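Local coordinates for plasmin and fibronectin-binding protein A (Streptococcus pneumoniae, PDB 4MR0) that acts as a pneumococcal surface adhesin and invasin, binding human fibronectin, plasmin, plasminogen and serum albumin, here seen as its parallel beta-helix part, at residues Ile270-Gly274 against Gly314-Ala318; Ser191-Thr196 against Ser243-Gly249; Lys325-Ile331 against Gln359-Lys365; Trp208-Ile214 against Gly249-Thr255. All blocks are in the same frame, centred on the assembly; numbering follows the deposited sequence.

Contact 1: Ile270-Gly274 against Gly314-Ala318. With MN (manganese (II) ion), chain G.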
# COMPACT_ATOMS: atom_id res chain seq x y z
N ILE A 270 -5.27 -3.35 6.90
CA ILE A 270 -4.69 -4.67 6.90
C ILE A 270 -3.17 -4.63 7.04
O ILE A 270 -2.51 -3.82 6.40
CB ILE A 270 -5.00 -5.42 5.58
CG1 ILE A 270 -6.51 -5.59 5.41
CG2 ILE A 270 -4.30 -6.78 5.56
CD1 ILE A 270 -6.92 -6.14 4.04
N GLN A 271 -2.63 -5.50 7.88
CA GLN A 271 -1.18 -5.61 8.05
C GLN A 271 -0.85 -7.07 7.78
O GLN A 271 -1.42 -7.97 8.39
CB GLN A 271 -0.72 -5.25 9.46
CG GLN A 271 -0.83 -3.77 9.79
CD GLN A 271 -0.45 -3.46 11.23
OE1 GLN A 271 0.73 -3.44 11.58
NE2 GLN A 271 -1.45 -3.23 12.07
N ILE A 272 0.06 -7.30 6.84
CA ILE A 272 0.48 -8.64 6.46
C ILE A 272 1.96 -8.67 6.79
O ILE A 272 2.76 -8.03 6.11
CB ILE A 272 0.27 -8.85 4.94
CG1 ILE A 272 -1.21 -8.68 4.60
CG2 ILE A 272 0.76 -10.24 4.52
CD1 ILE A 272 -1.49 -8.58 3.09
N ALA A 273 2.30 -9.41 7.84
CA ALA A 273 3.67 -9.49 8.32
C ALA A 273 4.16 -10.92 8.44
O ALA A 273 3.53 -11.75 9.09
CB ALA A 273 3.77 -8.80 9.69
N GLY A 274 5.31 -11.20 7.82
CA GLY A 274 5.87 -12.53 7.86
C GLY A 274 4.87 -13.57 7.41
O GLY A 274 4.87 -14.71 7.90
N GLY A 314 7.30 -3.21 13.69
CA GLY A 314 6.21 -3.09 12.74
C GLY A 314 4.99 -3.94 13.06
O GLY A 314 3.92 -3.74 12.49
N PHE A 315 5.13 -4.90 13.97
CA PHE A 315 4.02 -5.78 14.32
C PHE A 315 4.08 -6.01 15.84
O PHE A 315 4.43 -7.09 16.31
CB PHE A 315 4.17 -7.11 13.55
CG PHE A 315 2.88 -7.85 13.35
CD1 PHE A 315 1.96 -7.43 12.38
CD2 PHE A 315 2.56 -8.95 14.13
CE1 PHE A 315 0.76 -8.10 12.20
CE2 PHE A 315 1.36 -9.63 13.96
CZ PHE A 315 0.45 -9.20 12.99
N PRO A 316 3.72 -4.97 16.62
CA PRO A 316 3.73 -4.99 18.08
C PRO A 316 2.71 -5.89 18.77
O PRO A 316 2.62 -5.91 20.00
CB PRO A 316 3.53 -3.52 18.44
CG PRO A 316 2.62 -3.05 17.35
CD PRO A 316 3.23 -3.68 16.11
N TYR A 317 1.96 -6.67 17.99
CA TYR A 317 0.93 -7.55 18.52
C TYR A 317 1.47 -8.90 18.99
O TYR A 317 0.76 -9.66 19.64
CB TYR A 317 -0.15 -7.76 17.46
CG TYR A 317 -0.43 -6.49 16.71
CD1 TYR A 317 -0.98 -5.39 17.36
CD2 TYR A 317 -0.05 -6.34 15.37
CE1 TYR A 317 -1.15 -4.17 16.71
CE2 TYR A 317 -0.21 -5.13 14.71
CZ TYR A 317 -0.75 -4.05 15.39
OH TYR A 317 -0.88 -2.84 14.76
N ALA A 318 2.72 -9.19 18.64
CA ALA A 318 3.33 -10.45 19.02
C ALA A 318 4.81 -10.27 19.36
O ALA A 318 5.37 -9.17 19.18
CB ALA A 318 3.18 -11.47 17.89
MN MN G . 2.84 -2.94 10.78
O HOH W 1 1.20 -1.30 13.91
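Phe315 lies against Ala273, with Ala273 CB 3.5 Å from Phe315 CD1, while the edge of the same ring meets the start of the Gln271 side chain, Phe315 CE1 being 4.2 Å from Gln271 CB. Gln271 and Ala273 alternate with Ile272 along strand 270-273, so both point their CA-to-CB bonds toward the loop and Ile272 points away. The two ends of the Gln271 amide do different work. Its NE2 donates an almost straight hydrogen bond to Tyr317 OH (2.8 Å), and its OE1 binds manganese at 2.3 Å. Gly314 O reaches the same ion at 2.2 Å, which is why Gln271 OE1 and Gly314 O, both acceptors, can sit 3.3 Å apart. A water joins Gln271 OE1 (3.2 Å) to Tyr317 OH (2.7 Å) as well. The type I turn from Phe315 to Ala318 brings Tyr317 back over the strand; the Phe315 ring also meets Trp208 edge-to-face. Gln306 and Glu308, from the neighbouring strand 306-308, supply further ligands. The result is a buried manganese site on the outside of a parallel beta-helix, built from side chains of adjacent coils and the backbone carbonyl of a long loop folded over them.

Contact 2: Ser191-Thr196 against Ser243-Gly249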
# COMPACT_ATOMS: atom_id res chain seq x y z
N SER A 191 -6.79 -1.43 18.23
CA SER A 191 -8.21 -1.46 17.90
C SER A 191 -8.29 -2.06 16.50
O SER A 191 -8.66 -1.40 15.54
CB SER A 191 -8.80 -0.05 17.92
OG SER A 191 -10.20 -0.07 17.69
N ILE A 192 -7.91 -3.33 16.41
CA ILE A 192 -7.91 -4.09 15.17
C ILE A 192 -8.86 -5.26 15.41
O ILE A 192 -8.69 -6.00 16.37
CB ILE A 192 -6.49 -4.59 14.85
CG1 ILE A 192 -5.55 -3.38 14.72
CG2 ILE A 192 -6.50 -5.44 13.57
CD1 ILE A 192 -4.07 -3.74 14.56
N VAL A 193 -9.85 -5.41 14.54
CA VAL A 193 -10.88 -6.44 14.67
C VAL A 193 -10.46 -7.91 14.64
O VAL A 193 -10.87 -8.69 15.50
CB VAL A 193 -11.99 -6.23 13.62
CG1 VAL A 193 -13.13 -7.20 13.86
CG2 VAL A 193 -12.50 -4.80 13.69
N PHE A 194 -9.65 -8.29 13.65
CA PHE A 194 -9.21 -9.68 13.50
C PHE A 194 -7.69 -9.85 13.54
O PHE A 194 -6.96 -9.05 12.94
CB PHE A 194 -9.72 -10.24 12.17
CG PHE A 194 -11.21 -10.28 12.05
CD1 PHE A 194 -11.95 -11.20 12.79
CD2 PHE A 194 -11.88 -9.40 11.21
CE1 PHE A 194 -13.33 -11.24 12.69
CE2 PHE A 194 -13.26 -9.44 11.09
CZ PHE A 194 -13.99 -10.36 11.84
N MET A 195 -7.24 -10.89 14.23
CA MET A 195 -5.82 -11.23 14.33
C MET A 195 -5.64 -12.74 14.17
O MET A 195 -6.56 -13.51 14.45
CB MET A 195 -5.25 -10.80 15.68
CG MET A 195 -5.06 -9.30 15.83
SD MET A 195 -4.12 -8.85 17.31
CE MET A 195 -4.23 -7.08 17.32
N THR A 196 -4.46 -13.16 13.69
CA THR A 196 -4.18 -14.58 13.49
C THR A 196 -3.33 -15.15 14.63
O THR A 196 -2.76 -16.24 14.52
CB THR A 196 -3.45 -14.83 12.17
OG1 THR A 196 -2.19 -14.17 12.18
CG2 THR A 196 -4.29 -14.33 10.99
N SER A 243 -7.24 2.47 14.30
CA SER A 243 -8.11 1.31 14.15
C SER A 243 -7.81 0.64 12.81
O SER A 243 -7.39 1.30 11.85
CB SER A 243 -9.59 1.71 14.23
OG SER A 243 -10.00 2.43 13.09
N GLY A 244 -8.02 -0.67 12.77
CA GLY A 244 -7.78 -1.45 11.57
C GLY A 244 -8.70 -2.66 11.55
O GLY A 244 -9.49 -2.85 12.48
N ALA A 245 -8.58 -3.50 10.52
CA ALA A 245 -9.44 -4.68 10.42
C ALA A 245 -8.71 -6.01 10.62
O ALA A 245 -9.20 -6.89 11.33
CB ALA A 245 -10.16 -4.70 9.07
N PHE A 246 -7.55 -6.15 9.98
CA PHE A 246 -6.79 -7.39 10.06
C PHE A 246 -5.32 -7.24 10.42
O PHE A 246 -4.65 -6.33 9.94
CB PHE A 246 -6.84 -8.12 8.70
CG PHE A 246 -8.18 -8.72 8.36
CD1 PHE A 246 -8.53 -9.98 8.82
CD2 PHE A 246 -9.07 -8.02 7.55
CE1 PHE A 246 -9.75 -10.56 8.47
CE2 PHE A 246 -10.30 -8.59 7.19
CZ PHE A 246 -10.64 -9.86 7.65
N ALA A 247 -4.84 -8.13 11.28
CA ALA A 247 -3.43 -8.18 11.66
C ALA A 247 -3.07 -9.63 11.36
O ALA A 247 -3.34 -10.53 12.16
CB ALA A 247 -3.24 -7.87 13.14
N ILE A 248 -2.50 -9.84 10.18
CA ILE A 248 -2.11 -11.16 9.71
C ILE A 248 -0.61 -11.36 9.91
O ILE A 248 0.20 -10.75 9.22
CB ILE A 248 -2.46 -11.31 8.22
CG1 ILE A 248 -3.97 -11.07 8.03
CG2 ILE A 248 -2.08 -12.69 7.71
CD1 ILE A 248 -4.37 -10.87 6.60
N GLY A 249 -0.24 -12.22 10.86
CA GLY A 249 1.17 -12.45 11.11
C GLY A 249 1.55 -13.91 11.17
O GLY A 249 0.82 -14.73 11.73
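Phe194 and Phe246 occupy equivalent places on adjacent parallel strands and have nearly the same conformation: chi1 is m in both, with chi2 at -71° and -85°. Their rings therefore run nearly parallel (25°) but slid apart, centroids 5.2 Å from each other, with Phe194 CB 3.6 Å from Phe246 CD1. Tyr216 meets both rings edge-to-face. On the opposite face Ala247 CB is met by Met195 CG (3.5 Å), from a side chain that is m at chi1 and extended beyond, and by Ile192 CG2 (4.1 Å), from an mt rotamer. Thr196 takes p, which places OG1 to accept a hydrogen bond from Gly249 N (3.1 Å). Behind these side chains the backbones pair in register, with Phe194 N to Ala245 O at 2.7 Å. Both segments turn a corner together, at Val193 and Ala245, so the pairing carries on from one face to the next. The stacked phenylalanines and aligned corners are characteristic of parallel beta-helices, consistent with the right-handed pectate lyase-like fold.

Contact 3: Lys325-Ile331 against Gln359-Lys365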
# COMPACT_ATOMS: atom_id res chain seq x y z
N LYS A 325 10.14 -12.52 6.31
CA LYS A 325 9.52 -11.77 5.22
C LYS A 325 8.11 -12.25 4.90
O LYS A 325 7.69 -13.33 5.33
CB LYS A 325 10.36 -11.89 3.95
CG LYS A 325 10.29 -13.26 3.27
CD LYS A 325 11.02 -13.22 1.93
CE LYS A 325 11.07 -14.59 1.25
NZ LYS A 325 11.81 -14.50 -0.05
N SER A 326 7.38 -11.41 4.16
CA SER A 326 6.06 -11.77 3.67
C SER A 326 6.44 -12.18 2.25
O SER A 326 7.40 -11.66 1.68
CB SER A 326 5.13 -10.56 3.67
OG SER A 326 4.61 -10.35 4.97
N GLU A 327 5.69 -13.10 1.67
CA GLU A 327 6.05 -13.60 0.36
C GLU A 327 4.82 -14.05 -0.41
O GLU A 327 3.88 -14.57 0.18
CB GLU A 327 7.03 -14.76 0.58
CG GLU A 327 7.33 -15.64 -0.61
CD GLU A 327 8.20 -16.82 -0.21
OE1 GLU A 327 8.33 -17.09 1.00
OE2 GLU A 327 8.75 -17.49 -1.12
N ASN A 328 4.82 -13.82 -1.72
CA ASN A 328 3.68 -14.18 -2.56
C ASN A 328 2.41 -13.48 -2.07
O ASN A 328 1.42 -14.12 -1.74
CB ASN A 328 3.46 -15.70 -2.56
CG ASN A 328 4.71 -16.49 -2.95
OD1 ASN A 328 5.62 -15.96 -3.59
ND2 ASN A 328 4.74 -17.76 -2.57
N VAL A 329 2.46 -12.15 -2.00
CA VAL A 329 1.32 -11.36 -1.57
C VAL A 329 0.76 -10.68 -2.81
O VAL A 329 1.51 -10.05 -3.56
CB VAL A 329 1.71 -10.29 -0.53
CG1 VAL A 329 0.47 -9.55 -0.05
CG2 VAL A 329 2.43 -10.95 0.64
N THR A 330 -0.54 -10.80 -3.02
CA THR A 330 -1.18 -10.19 -4.18
C THR A 330 -2.42 -9.39 -3.76
O THR A 330 -3.31 -9.92 -3.09
CB THR A 330 -1.65 -11.26 -5.22
OG1 THR A 330 -0.54 -12.03 -5.67
CG2 THR A 330 -2.29 -10.57 -6.44
N ILE A 331 -2.44 -8.13 -4.16
CA ILE A 331 -3.57 -7.25 -3.89
C ILE A 331 -4.09 -7.02 -5.31
O ILE A 331 -3.34 -6.57 -6.17
CB ILE A 331 -3.12 -5.89 -3.30
CG1 ILE A 331 -2.15 -6.11 -2.14
CG2 ILE A 331 -4.35 -5.11 -2.80
CD1 ILE A 331 -2.73 -6.89 -0.97
N GLN A 359 14.03 -9.34 6.48
CA GLN A 359 14.12 -9.93 5.15
C GLN A 359 13.04 -9.24 4.30
O GLN A 359 11.88 -9.17 4.69
CB GLN A 359 13.88 -11.44 5.22
CG GLN A 359 14.12 -12.19 3.90
CD GLN A 359 15.53 -11.99 3.34
OE1 GLN A 359 16.53 -12.25 4.03
NE2 GLN A 359 15.62 -11.55 2.09
N ASN A 360 13.44 -8.74 3.13
CA ASN A 360 12.54 -8.04 2.23
C ASN A 360 11.34 -8.84 1.73
O ASN A 360 11.49 -9.96 1.24
CB ASN A 360 13.32 -7.54 1.00
CG ASN A 360 14.23 -6.36 1.30
OD1 ASN A 360 14.51 -6.04 2.46
ND2 ASN A 360 14.71 -5.70 0.24
N PRO A 361 10.11 -8.29 1.89
CA PRO A 361 8.95 -9.03 1.39
C PRO A 361 9.20 -9.22 -0.11
O PRO A 361 9.66 -8.29 -0.78
CB PRO A 361 7.79 -8.07 1.67
CG PRO A 361 8.21 -7.46 3.00
CD PRO A 361 9.70 -7.20 2.80
N SER A 362 8.90 -10.40 -0.65
CA SER A 362 9.16 -10.66 -2.07
C SER A 362 7.98 -11.27 -2.83
O SER A 362 7.10 -11.89 -2.24
CB SER A 362 10.39 -11.57 -2.21
OG SER A 362 10.17 -12.85 -1.65
N ASN A 363 7.99 -11.08 -4.15
CA ASN A 363 6.94 -11.55 -5.06
C ASN A 363 5.62 -10.93 -4.63
O ASN A 363 4.66 -11.62 -4.26
CB ASN A 363 6.85 -13.08 -5.08
CG ASN A 363 5.93 -13.59 -6.19
OD1 ASN A 363 5.63 -12.86 -7.14
ND2 ASN A 363 5.49 -14.84 -6.08
N ILE A 364 5.61 -9.60 -4.68
CA ILE A 364 4.47 -8.78 -4.31
C ILE A 364 3.83 -8.31 -5.60
O ILE A 364 4.46 -7.61 -6.39
CB ILE A 364 4.94 -7.55 -3.50
CG1 ILE A 364 5.85 -8.00 -2.35
CG2 ILE A 364 3.74 -6.78 -2.98
CD1 ILE A 364 5.16 -8.91 -1.33
N LYS A 365 2.58 -8.69 -5.81
CA LYS A 365 1.87 -8.30 -7.02
C LYS A 365 0.70 -7.39 -6.69
O LYS A 365 -0.14 -7.72 -5.86
CB LYS A 365 1.36 -9.55 -7.75
CG LYS A 365 2.47 -10.48 -8.20
CD LYS A 365 1.91 -11.74 -8.86
CE LYS A 365 3.03 -12.60 -9.40
NZ LYS A 365 2.55 -13.95 -9.80
O HOH W 2 2.20 -12.62 -5.45
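The two segments run parallel, their end-to-end directions 14° apart, and stay in register from Ser326 opposite Pro361 to Thr330 opposite Lys365. Each bends at an asparagine with positive phi and psi, Asn328 (58°/57°) and Asn363 (58°/61°), so the corners superpose. Before the corner, Ser362 N donates to Ser326 O (3.0 Å); after it, Lys365 N donates to Val329 O (2.8 Å). At the bend the bond from Val329 N to Asn363 O (3.2 Å) is weak. There the side chains help: Asn363 ND2 donates to Asn328 OD1 at 2.7 Å. Lys325 stretches along the neighbouring segment until NZ reaches Ser362 OG (2.8 Å). Inward, Val329 CB meets Ile364 CD1 at 3.8 Å, against Ile307. Apolar contacts thus lie mostly inside, alongside buried Ser326, whose OG bonds Glu308 O, while the polar side-chain bonds between the segments lie on the outer face. The Asn363 side chain also lies about 3 Å from a bound calcium ion, so paired asparagines tie successive corners where the backbone bonding is weakest, next to a metal.

Contact 4: Trp208-Ile214 against Gly249-Thr255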
# COMPACT_ATOMS: atom_id res chain seq x y z
N TRP A 208 3.70 -15.75 18.18
CA TRP A 208 2.62 -16.27 17.35
C TRP A 208 3.14 -17.48 16.56
O TRP A 208 4.11 -17.36 15.82
CB TRP A 208 2.12 -15.21 16.35
CG TRP A 208 1.19 -14.19 16.95
CD1 TRP A 208 1.02 -13.91 18.27
CD2 TRP A 208 0.36 -13.26 16.23
NE1 TRP A 208 0.12 -12.87 18.43
CE2 TRP A 208 -0.30 -12.46 17.20
CE3 TRP A 208 0.09 -13.05 14.87
CZ2 TRP A 208 -1.19 -11.44 16.84
CZ3 TRP A 208 -0.81 -12.03 14.52
CH2 TRP A 208 -1.44 -11.25 15.50
N GLY A 209 2.50 -18.63 16.74
CA GLY A 209 2.93 -19.80 15.99
C GLY A 209 2.36 -19.70 14.59
O GLY A 209 1.54 -18.81 14.33
N PRO A 210 2.78 -20.56 13.66
CA PRO A 210 2.27 -20.51 12.29
C PRO A 210 0.80 -20.92 12.19
O PRO A 210 0.34 -21.80 12.91
CB PRO A 210 3.19 -21.47 11.53
CG PRO A 210 3.55 -22.47 12.58
CD PRO A 210 3.82 -21.60 13.79
N THR A 211 0.07 -20.26 11.30
CA THR A 211 -1.34 -20.56 11.06
C THR A 211 -1.47 -20.66 9.55
O THR A 211 -0.59 -20.21 8.81
CB THR A 211 -2.28 -19.45 11.58
OG1 THR A 211 -1.87 -18.18 11.04
CG2 THR A 211 -2.27 -19.41 13.10
N GLU A 212 -2.57 -21.23 9.08
CA GLU A 212 -2.73 -21.37 7.64
C GLU A 212 -4.14 -21.75 7.22
O GLU A 212 -4.96 -22.18 8.03
CB GLU A 212 -1.75 -22.43 7.12
CG GLU A 212 -2.12 -23.85 7.52
CD GLU A 212 -1.12 -24.88 7.02
OE1 GLU A 212 -0.11 -25.13 7.73
OE2 GLU A 212 -1.33 -25.42 5.92
N ASP A 213 -4.39 -21.58 5.92
CA ASP A 213 -5.67 -21.92 5.32
C ASP A 213 -6.82 -21.18 5.99
O ASP A 213 -7.70 -21.79 6.60
CB ASP A 213 -5.86 -23.43 5.40
CG ASP A 213 -7.08 -23.91 4.65
OD1 ASP A 213 -7.41 -23.30 3.60
OD2 ASP A 213 -7.70 -24.89 5.11
N ILE A 214 -6.79 -19.86 5.88
CA ILE A 214 -7.83 -19.01 6.46
C ILE A 214 -8.43 -18.16 5.35
O ILE A 214 -7.70 -17.59 4.54
CB ILE A 214 -7.23 -18.06 7.53
CG1 ILE A 214 -6.61 -18.89 8.66
CG2 ILE A 214 -8.32 -17.16 8.09
CD1 ILE A 214 -5.77 -18.07 9.63
N GLY A 249 -0.24 -12.22 10.86
CA GLY A 249 1.17 -12.45 11.11
C GLY A 249 1.55 -13.91 11.17
O GLY A 249 0.82 -14.73 11.73
N ASN A 250 2.70 -14.24 10.58
CA ASN A 250 3.20 -15.61 10.56
C ASN A 250 2.13 -16.55 10.01
O ASN A 250 2.02 -17.70 10.45
CB ASN A 250 3.60 -16.05 11.98
CG ASN A 250 4.65 -17.16 11.99
OD1 ASN A 250 4.90 -17.79 13.02
ND2 ASN A 250 5.26 -17.39 10.84
N SER A 251 1.37 -16.08 9.03
CA SER A 251 0.31 -16.90 8.46
C SER A 251 0.64 -17.41 7.05
O SER A 251 1.58 -16.94 6.40
CB SER A 251 -1.00 -16.11 8.44
OG SER A 251 -2.11 -16.98 8.52
N ASN A 252 -0.16 -18.38 6.59
CA ASN A 252 0.03 -18.99 5.28
C ASN A 252 -1.31 -19.23 4.59
O ASN A 252 -2.26 -19.67 5.23
CB ASN A 252 0.73 -20.34 5.44
CG ASN A 252 2.04 -20.23 6.20
OD1 ASN A 252 3.07 -19.85 5.63
ND2 ASN A 252 2.01 -20.57 7.50
N ASN A 253 -1.37 -18.96 3.29
CA ASN A 253 -2.59 -19.18 2.52
C ASN A 253 -3.79 -18.49 3.15
O ASN A 253 -4.71 -19.14 3.67
CB ASN A 253 -2.85 -20.68 2.39
CG ASN A 253 -1.79 -21.38 1.57
OD1 ASN A 253 -1.21 -22.38 1.99
ND2 ASN A 253 -1.55 -20.87 0.37
N VAL A 254 -3.78 -17.17 3.12
CA VAL A 254 -4.87 -16.37 3.67
C VAL A 254 -5.54 -15.66 2.51
O VAL A 254 -4.87 -15.06 1.67
CB VAL A 254 -4.34 -15.32 4.67
CG1 VAL A 254 -5.49 -14.49 5.22
CG2 VAL A 254 -3.58 -16.01 5.80
N THR A 255 -6.86 -15.74 2.46
CA THR A 255 -7.62 -15.10 1.38
C THR A 255 -8.69 -14.17 1.92
O THR A 255 -9.55 -14.59 2.68
CB THR A 255 -8.31 -16.16 0.49
OG1 THR A 255 -7.32 -17.01 -0.10
CG2 THR A 255 -9.11 -15.48 -0.63
O HOH W 3 -0.28 -16.89 12.75
O HOH W 4 -2.63 -24.02 4.01
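Two successive coils of the parallel beta-helix meet here, stacked in register from Pro210 beside Asn250 to Ile214 beside Val254. The backbone bonds are uneven. Towards the C-terminal ends they are sound, with Asp213 N to Asn252 O at 2.9 Å, Ile214 N to Asn253 O at 3.1 Å and Thr255 N to Ile214 O at 2.9 Å, while earlier Thr211 N to Asn250 O (3.3 Å) and Asn252 N to Thr211 O (2.9 Å) are both weak. Asp213 and Asn253 each have positive phi and psi, so the two segments bend at matching positions; the CA-to-CB bond of Asp213 points away, and its carboxylate is hydrogen-bonded to His169. Side-chain hydrogen bonds make up part of the deficit: Asn252 ND2 gives a second bond to Thr211 O at 2.9 Å, and Thr211 OG1 and Ser251 OG are paired at 2.8 Å. Packing adds the indole edge: Trp208 CE3 is 3.6 Å from Gly249 O, and its NE1 is bonded to Leu198 O. Water completes the join: one molecule lies 2.6 Å from Gly249 O, 3.1 Å from Gly209 O and 2.7 Å from Thr211 OG1, and another spans Glu212 OE2 (2.7 Å) and Asn253 OD1 (3.0 Å).

From the N terminus, 191-196 comes first, then 208-214, and both find partners in the run 243-255: contacts 2 and 4, closing loops of 46 and 34 residues, therefore cross, sharing Gly249. Trp208 packs on Thr196 and Met195 at that junction. Contact 1 opens after both have closed and spans 39 residues. Its strand 270-273 is the next neighbour of strand 243-252, linked by Gln271 O to Ile248 N, while its loop 314-318 reaches back to Ile192 and Trp208. Contact 3 follows in series, closing a 27-residue excursion that runs from the second PbH1 repeat to the third; Ser326 OG bonds to Ile272 O, joining it to contact 1. None nest; together they tie coils of one beta-helix.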